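PDB 6DRU: glycosyl hydrolases family 31 family protein from Aspergillus niger, which hydrolyses xyloglucan oligosaccharides, releasing alpha-xylose from the non-reducing terminal glucose. Local coordinates for residues A[14-19]-A[34-39]. Residues are numbered along the deposited sequence; the frame is centred on the assembly and turned at random.
Sequences HGFETI and WPFRPP
E17, whose backbone faces P35, has a carboxylate gripped by several groups. H14 ND1 donates a hydrogen bond to E17 OE2 (2.8 Å), in the H14 ring plane and on the anti lone pair. R124 forms a salt bridge with E17 OE2, and Y126 OH bonds E17 OE1. E17 and P35 form a non-hydrogen-bonded antiparallel pair. Next to it, T18 N donates a nearly straight hydrogen bond to W34 O (3.0 Å, 169° at the hydrogen). E17 CA adds a lesser CA-H...O contact to W34 O. W34 N returns a hydrogen bond to T18 O (3.1 Å). On the other side of the E17-P35 pair, F36 N donates a hydrogen bond to F16 O (2.9 Å).

T18 CB sits over one face of the W34 indole, 4.0 Å from the centroid of the five-membered ring. T18 CG2 lies over the same face, above the rim at W34 CZ2 (3.6 Å). T18 OG1 bonds to Q13. P39 CD covers the opposite indole face.

Strands 17-23 and 28-35 form a beta hairpin in a mixed sheet of the N-terminal region of this GH31 enzyme. At its open end the F16 and F36 rings form an offset stack, centroids 4.4 Å apart and planes at 8°. With F16 CG between its own N and carbonyl carbon (chi1 55°), it comes to 3.4 Å from F36 CE2. P35 CB meets the F16 ring edge. F420 of the third subunit meets F16 edge-to-face, while Y427 of the second packs on F36.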
loop_
_atom_site.group_PDB
_atom_site.type_symbol
_atom_site.label_atom_id
_atom_site.label_comp_id
_atom_site.label_asym_id
_atom_site.label_seq_id
_atom_site.Cartn_x
_atom_site.Cartn_y
_atom_site.Cartn_z
ATOM N N HIS A 14 -18.242 17.811 10.968
ATOM C CA HIS A 14 -17.040 18.130 11.735
ATOM C C HIS A 14 -15.854 18.086 10.775
ATOM O O HIS A 14 -15.199 17.055 10.622
ATOM C CB HIS A 14 -16.866 17.152 12.891
ATOM C CG HIS A 14 -15.645 17.404 13.718
ATOM N ND1 HIS A 14 -14.761 16.404 14.061
ATOM C CD2 HIS A 14 -15.164 18.541 14.277
ATOM C CE1 HIS A 14 -13.787 16.913 14.794
ATOM N NE2 HIS A 14 -14.007 18.208 14.940
ATOM N N GLY A 15 -15.572 19.219 10.142
ATOM C CA GLY A 15 -14.561 19.219 9.098
ATOM C C GLY A 15 -15.016 18.350 7.941
ATOM O O GLY A 15 -16.150 18.458 7.461
ATOM N N PHE A 16 -14.132 17.461 7.488
ATOM C CA PHE A 16 -14.466 16.583 6.375
ATOM C C PHE A 16 -15.213 15.324 6.797
ATOM O O PHE A 16 -15.666 14.578 5.924
ATOM C CB PHE A 16 -13.199 16.192 5.607
ATOM C CG PHE A 16 -12.132 15.563 6.460
ATOM C CD1 PHE A 16 -12.193 14.223 6.799
ATOM C CD2 PHE A 16 -11.055 16.311 6.903
ATOM C CE1 PHE A 16 -11.209 13.647 7.575
ATOM C CE2 PHE A 16 -10.067 15.738 7.678
ATOM C CZ PHE A 16 -10.145 14.406 8.013
ATOM N N GLU A 17 -15.354 15.064 8.094
ATOM C CA GLU A 17 -16.040 13.869 8.564
ATOM C C GLU A 17 -17.473 14.202 8.960
ATOM O O GLU A 17 -17.744 15.258 9.541
ATOM C CB GLU A 17 -15.298 13.224 9.742
ATOM C CG GLU A 17 -15.347 13.998 11.048
ATOM C CD GLU A 17 -15.017 13.136 12.254
ATOM O OE1 GLU A 17 -15.179 11.899 12.170
ATOM O OE2 GLU A 17 -14.594 13.699 13.286
ATOM N N THR A 18 -18.391 13.303 8.617
ATOM C CA THR A 18 -19.805 13.440 8.939
ATOM C C THR A 18 -20.191 12.365 9.945
ATOM O O THR A 18 -19.879 11.188 9.744
ATOM C CB THR A 18 -20.667 13.319 7.681
ATOM O OG1 THR A 18 -20.240 14.286 6.712
ATOM C CG2 THR A 18 -22.131 13.557 8.012
ATOM N N ILE A 19 -20.873 12.766 11.015
ATOM C CA ILE A 19 -21.327 11.846 12.054
ATOM C C ILE A 19 -22.846 11.918 12.116
ATOM O O ILE A 19 -23.414 12.995 12.337
ATOM C CB ILE A 19 -20.713 12.163 13.427
ATOM C CG1 ILE A 19 -19.183 12.176 13.360
ATOM C CG2 ILE A 19 -21.188 11.153 14.459
ATOM C CD1 ILE A 19 -18.588 13.559 13.199
ATOM N N TRP A 34 -18.121 8.890 8.622
ATOM C CA TRP A 34 -17.344 8.661 7.412
ATOM C C TRP A 34 -16.597 9.926 7.017
ATOM O O TRP A 34 -17.146 11.028 7.157
ATOM C CB TRP A 34 -18.233 8.206 6.250
ATOM C CG TRP A 34 -19.285 9.202 5.843
ATOM C CD1 TRP A 34 -19.152 10.207 4.929
ATOM C CD2 TRP A 34 -20.632 9.277 6.326
ATOM N NE1 TRP A 34 -20.329 10.906 4.817
ATOM C CE2 TRP A 34 -21.254 10.355 5.665
ATOM C CE3 TRP A 34 -21.371 8.540 7.256
ATOM C CZ2 TRP A 34 -22.579 10.712 5.901
ATOM C CZ3 TRP A 34 -22.688 8.898 7.492
ATOM C CH2 TRP A 34 -23.277 9.973 6.816
ATOM N N PRO A 35 -15.351 9.806 6.544
ATOM C CA PRO A 35 -14.633 10.983 6.038
ATOM C C PRO A 35 -14.748 11.164 4.529
ATOM O O PRO A 35 -14.588 10.206 3.763
ATOM C CB PRO A 35 -13.185 10.703 6.455
ATOM C CG PRO A 35 -13.082 9.210 6.412
ATOM C CD PRO A 35 -14.453 8.654 6.742
ATOM N N PHE A 36 -15.037 12.398 4.105
ATOM C CA PHE A 36 -15.056 12.813 2.702
ATOM C C PHE A 36 -16.163 12.161 1.876
ATOM O O PHE A 36 -17.104 12.844 1.461
ATOM C CB PHE A 36 -13.697 12.555 2.045
ATOM C CG PHE A 36 -12.614 13.497 2.500
ATOM C CD1 PHE A 36 -12.545 14.786 1.996
ATOM C CD2 PHE A 36 -11.663 13.092 3.424
ATOM C CE1 PHE A 36 -11.554 15.657 2.407
ATOM C CE2 PHE A 36 -10.664 13.959 3.838
ATOM C CZ PHE A 36 -10.611 15.243 3.329
ATOM N N ARG A 37 -16.072 10.845 1.625
ATOM C CA ARG A 37 -17.022 10.270 0.673
ATOM C C ARG A 37 -18.213 9.669 1.396
ATOM O O ARG A 37 -18.031 8.934 2.380
ATOM C CB ARG A 37 -16.366 9.195 -0.199
ATOM C CG ARG A 37 -15.037 9.575 -0.839
ATOM C CD ARG A 37 -13.862 9.415 0.109
ATOM N NE ARG A 37 -12.649 10.005 -0.441
ATOM C CZ ARG A 37 -11.520 10.156 0.240
ATOM N NH1 ARG A 37 -11.450 9.759 1.503
ATOM N NH2 ARG A 37 -10.462 10.701 -0.344
ATOM N N PRO A 38 -19.427 9.940 0.925
ATOM C CA PRO A 38 -20.629 9.422 1.587
ATOM C C PRO A 38 -20.721 7.913 1.447
ATOM O O PRO A 38 -20.057 7.319 0.582
ATOM C CB PRO A 38 -21.774 10.123 0.837
ATOM C CG PRO A 38 -21.137 11.296 0.163
ATOM C CD PRO A 38 -19.758 10.843 -0.187
ATOM N N PRO A 39 -21.530 7.255 2.278
ATOM C CA PRO A 39 -21.639 5.793 2.194
ATOM C C PRO A 39 -22.183 5.351 0.845
ATOM O O PRO A 39 -23.098 5.963 0.289
ATOM C CB PRO A 39 -22.605 5.442 3.331
ATOM C CG PRO A 39 -22.533 6.598 4.268
ATOM C CD PRO A 39 -22.295 7.802 3.411
#